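Local coordinates for protein proline dipeptidase (PDB 3PN9) that is the N-terminal domain of a proline dipeptidase, an enzyme that probably cleaves dipeptides ending in proline, at residues K6-L14 against F48-L56. Sequence-based numbering, arbitrary orientation.
Sequences KLQQILTYL and FVLADQEPL. With SO4 (sulfate ion), chain E.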
loop_
_atom_site.group_PDB
_atom_site.type_symbol
_atom_site.label_atom_id
_atom_site.label_comp_id
_atom_site.label_asym_id
_atom_site.label_seq_id
_atom_site.Cartn_x
_atom_site.Cartn_y
_atom_site.Cartn_z
ATOM N N LYS A 6 -3.665 -14.832 1.727
ATOM C CA LYS A 6 -4.291 -14.478 0.447
ATOM C C LYS A 6 -5.341 -13.365 0.669
ATOM O O LYS A 6 -5.415 -12.432 -0.122
ATOM C CB LYS A 6 -4.966 -15.728 -0.120
ATOM C CG LYS A 6 -3.852 -16.813 -0.513
ATOM C CD LYS A 6 -4.563 -18.168 -0.451
ATOM C CE LYS A 6 -3.544 -19.324 -0.725
ATOM N NZ LYS A 6 -4.369 -20.663 -0.698
ATOM N N LEU A 7 -6.090 -13.443 1.753
ATOM C CA LEU A 7 -7.135 -12.396 1.940
ATOM C C LEU A 7 -6.427 -11.063 2.184
ATOM O O LEU A 7 -6.833 -10.052 1.656
ATOM C CB LEU A 7 -8.029 -12.746 3.151
ATOM C CG LEU A 7 -8.729 -11.528 3.900
ATOM C CD1 LEU A 7 -9.594 -10.803 2.826
ATOM C CD2 LEU A 7 -9.617 -11.579 5.350
ATOM N N GLN A 8 -5.396 -11.051 3.019
ATOM C CA GLN A 8 -4.756 -9.762 3.239
ATOM C C GLN A 8 -4.065 -9.202 1.946
ATOM O O GLN A 8 -4.040 -7.965 1.681
ATOM C CB GLN A 8 -3.755 -9.836 4.421
ATOM C CG GLN A 8 -3.221 -8.395 4.774
ATOM C CD GLN A 8 -2.292 -8.327 6.025
ATOM O OE1 GLN A 8 -1.588 -7.293 6.241
ATOM N NE2 GLN A 8 -2.159 -9.435 6.704
ATOM N N GLN A 9 -3.544 -10.096 1.091
ATOM C CA GLN A 9 -2.974 -9.625 -0.191
ATOM C C GLN A 9 -4.091 -9.001 -1.026
ATOM O O GLN A 9 -3.850 -8.020 -1.721
ATOM C CB GLN A 9 -2.508 -10.835 -0.998
ATOM C CG GLN A 9 -1.072 -11.313 -0.478
ATOM C CD GLN A 9 -0.483 -12.382 -1.424
ATOM O OE1 GLN A 9 -0.280 -12.107 -2.648
ATOM N NE2 GLN A 9 -0.287 -13.602 -0.898
ATOM N N ILE A 10 -5.312 -9.591 -1.041
ATOM C CA ILE A 10 -6.368 -8.887 -1.825
ATOM C C ILE A 10 -6.710 -7.577 -1.162
ATOM O O ILE A 10 -6.894 -6.569 -1.876
ATOM C CB ILE A 10 -7.638 -9.801 -1.899
ATOM C CG1 ILE A 10 -7.290 -10.985 -2.833
ATOM C CG2 ILE A 10 -8.870 -8.945 -2.480
ATOM C CD1 ILE A 10 -8.300 -12.055 -2.840
ATOM N N LEU A 11 -6.746 -7.523 0.190
ATOM C CA LEU A 11 -7.012 -6.160 0.793
ATOM C C LEU A 11 -6.008 -5.143 0.366
ATOM O O LEU A 11 -6.317 -3.925 0.172
ATOM C CB LEU A 11 -7.053 -6.222 2.378
ATOM C CG LEU A 11 -8.178 -7.132 2.930
ATOM C CD1 LEU A 11 -8.081 -7.352 4.540
ATOM C CD2 LEU A 11 -9.517 -6.459 2.627
ATOM N N THR A 12 -4.749 -5.573 0.337
ATOM C CA THR A 12 -3.686 -4.627 -0.009
ATOM C C THR A 12 -3.898 -4.162 -1.441
ATOM O O THR A 12 -3.667 -2.980 -1.809
ATOM C CB THR A 12 -2.285 -5.391 0.146
ATOM O OG1 THR A 12 -2.159 -5.764 1.537
ATOM C CG2 THR A 12 -1.131 -4.536 -0.215
ATOM N N TYR A 13 -4.239 -5.113 -2.310
ATOM C CA TYR A 13 -4.454 -4.818 -3.734
ATOM C C TYR A 13 -5.664 -3.841 -3.949
ATOM O O TYR A 13 -5.577 -2.916 -4.779
ATOM C CB TYR A 13 -4.752 -6.158 -4.437
ATOM C CG TYR A 13 -5.194 -6.082 -5.887
ATOM C CD1 TYR A 13 -4.185 -5.806 -6.824
ATOM C CD2 TYR A 13 -6.527 -6.293 -6.326
ATOM C CE1 TYR A 13 -4.413 -5.728 -8.111
ATOM C CE2 TYR A 13 -6.801 -6.228 -7.762
ATOM C CZ TYR A 13 -5.716 -5.928 -8.603
ATOM O OH TYR A 13 -5.626 -5.841 -10.031
ATOM N N LEU A 14 -6.744 -4.005 -3.133
ATOM C CA LEU A 14 -7.902 -3.125 -3.263
ATOM C C LEU A 14 -7.426 -1.693 -2.968
ATOM O O LEU A 14 -7.821 -0.728 -3.654
ATOM C CB LEU A 14 -9.034 -3.519 -2.276
ATOM C CG LEU A 14 -9.592 -4.942 -2.554
ATOM C CD1 LEU A 14 -10.692 -5.278 -1.499
ATOM C CD2 LEU A 14 -10.210 -5.015 -3.987
ATOM N N PHE A 48 -17.336 -11.663 -1.440
ATOM C CA PHE A 48 -17.109 -10.260 -1.654
ATOM C C PHE A 48 -15.968 -9.825 -0.712
ATOM O O PHE A 48 -16.132 -9.933 0.522
ATOM C CB PHE A 48 -18.347 -9.451 -1.249
ATOM C CG PHE A 48 -19.512 -9.741 -2.193
ATOM C CD1 PHE A 48 -19.596 -9.057 -3.393
ATOM C CD2 PHE A 48 -20.440 -10.787 -1.893
ATOM C CE1 PHE A 48 -20.667 -9.355 -4.294
ATOM C CE2 PHE A 48 -21.516 -11.048 -2.781
ATOM C CZ PHE A 48 -21.603 -10.329 -3.991
ATOM N N VAL A 49 -14.846 -9.383 -1.273
ATOM C CA VAL A 49 -13.749 -8.916 -0.380
ATOM C C VAL A 49 -13.857 -7.401 -0.455
ATOM O O VAL A 49 -13.637 -6.807 -1.503
ATOM C CB VAL A 49 -12.348 -9.360 -0.894
ATOM C CG1 VAL A 49 -11.278 -8.961 0.204
ATOM C CG2 VAL A 49 -12.310 -10.949 -1.074
ATOM N N LEU A 50 -14.270 -6.818 0.646
ATOM C CA LEU A 50 -14.500 -5.412 0.725
ATOM C C LEU A 50 -13.185 -4.712 1.137
ATOM O O LEU A 50 -12.388 -5.319 1.836
ATOM C CB LEU A 50 -15.519 -5.180 1.889
ATOM C CG LEU A 50 -16.948 -5.717 1.451
ATOM C CD1 LEU A 50 -17.908 -5.973 2.675
ATOM C CD2 LEU A 50 -17.559 -4.606 0.530
ATOM N N ALA A 51 -13.037 -3.420 0.804
ATOM C CA ALA A 51 -11.728 -2.761 0.995
ATOM C C ALA A 51 -11.470 -2.573 2.469
ATOM O O ALA A 51 -10.307 -2.708 2.908
ATOM C CB ALA A 51 -11.671 -1.387 0.316
ATOM N N ASP A 52 -12.516 -2.249 3.230
ATOM C CA ASP A 52 -12.262 -1.762 4.586
ATOM C C ASP A 52 -13.027 -2.461 5.651
ATOM O O ASP A 52 -13.116 -1.924 6.782
ATOM C CB ASP A 52 -12.602 -0.216 4.693
ATOM C CG ASP A 52 -11.789 0.637 3.712
ATOM O OD1 ASP A 52 -10.558 0.358 3.458
ATOM O OD2 ASP A 52 -12.359 1.615 3.169
ATOM N N GLN A 53 -13.525 -3.665 5.390
ATOM C CA GLN A 53 -14.108 -4.398 6.481
ATOM C C GLN A 53 -13.991 -5.844 6.143
ATOM O O GLN A 53 -13.553 -6.164 5.026
ATOM C CB GLN A 53 -15.611 -3.992 6.681
ATOM C CG GLN A 53 -16.513 -4.196 5.452
ATOM C CD GLN A 53 -17.914 -3.603 5.778
ATOM O OE1 GLN A 53 -18.057 -2.396 5.791
ATOM N NE2 GLN A 53 -18.842 -4.438 6.134
ATOM N N GLU A 54 -14.439 -6.726 7.007
ATOM C CA GLU A 54 -14.262 -8.181 6.758
ATOM C C GLU A 54 -15.037 -8.616 5.502
ATOM O O GLU A 54 -16.036 -7.946 5.128
ATOM C CB GLU A 54 -14.864 -9.002 7.902
ATOM C CG GLU A 54 -13.853 -9.229 9.045
ATOM C CD GLU A 54 -14.389 -10.347 10.058
ATOM O OE1 GLU A 54 -13.842 -11.507 10.159
ATOM O OE2 GLU A 54 -15.397 -9.996 10.663
ATOM N N PRO A 55 -14.650 -9.756 4.891
ATOM C CA PRO A 55 -15.352 -10.112 3.637
ATOM C C PRO A 55 -16.794 -10.676 3.958
ATOM O O PRO A 55 -17.136 -10.928 5.125
ATOM C CB PRO A 55 -14.576 -11.307 3.139
ATOM C CG PRO A 55 -13.206 -11.229 3.795
ATOM C CD PRO A 55 -13.420 -10.542 5.139
ATOM N N LEU A 56 -17.584 -10.917 2.915
ATOM C CA LEU A 56 -18.907 -11.550 3.081
ATOM C C LEU A 56 -18.908 -12.724 2.138
ATOM O O LEU A 56 -18.732 -12.564 0.906
ATOM C CB LEU A 56 -20.018 -10.486 2.719
ATOM C CG LEU A 56 -21.397 -11.223 2.413
ATOM C CD1 LEU A 56 -21.845 -11.656 3.852
ATOM C CD2 LEU A 56 -22.295 -10.165 1.850
HETATM S S SO4 E . -3.601 -18.101 3.378
HETATM O O1 SO4 E . -3.045 -18.350 4.732
HETATM O O2 SO4 E . -3.576 -19.390 2.602
HETATM O O3 SO4 E . -4.994 -17.669 3.473
HETATM O O4 SO4 E . -3.000 -17.041 2.612
HETATM O O HOH W 1 -8.152 -2.272 1.413
#
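The first helix of the creatinase/prolidase N-terminal domain packs here on one face of the mixed sheet, its residues Leu7, Ile10, Leu11 and Leu14 meeting Val49 and the turn that follows it. Helix 6-14 and strand 48-50 approach to 8.9 Å between axes and cross at -57°, and no direct hydrogen bond links the two segments; the evidence is for apolar packing. Val49 is the focus. Its CG1 lies anti to the backbone N (chi1 -174°), a setting that sends this methyl among the four helix side chains: Leu7 CD1 and Ile10 CG2 each come to 3.6 Å of Val49 CG1, the isoleucine crossing the valine at about a right angle. Leu7 also reaches end-on toward the proline ring of Pro55, with CD1 3.8 Å from Pro55 CG and CD2 against both CG and CD. Toward the C-terminal end of the segment, Leu11 and Leu14 touch Val49 and also press on backbone. Leu11 CD2 stands 3.2 Å from Leu50 O, and Leu14 CD1 lies 3.3 Å from Val49 O, while Leu14 CB faces the Ala51 methyl. One water completes this end, donating to Leu11 O at 2.8 Å and to Ala51 O at 2.7 Å; a helix carbonyl and a turn carbonyl, both acceptors, are thereby joined. Strands 46-50 and 56-60 form the antiparallel hairpin whose strand end and connection the helix packs against, and Val49 pairs through its backbone with Ala22 of strand 21-24. Helix 128-134 flanks the helix through Met134, which touches Ile10, whereas Thr70 of the second subunit packs on Leu7 and Leu11.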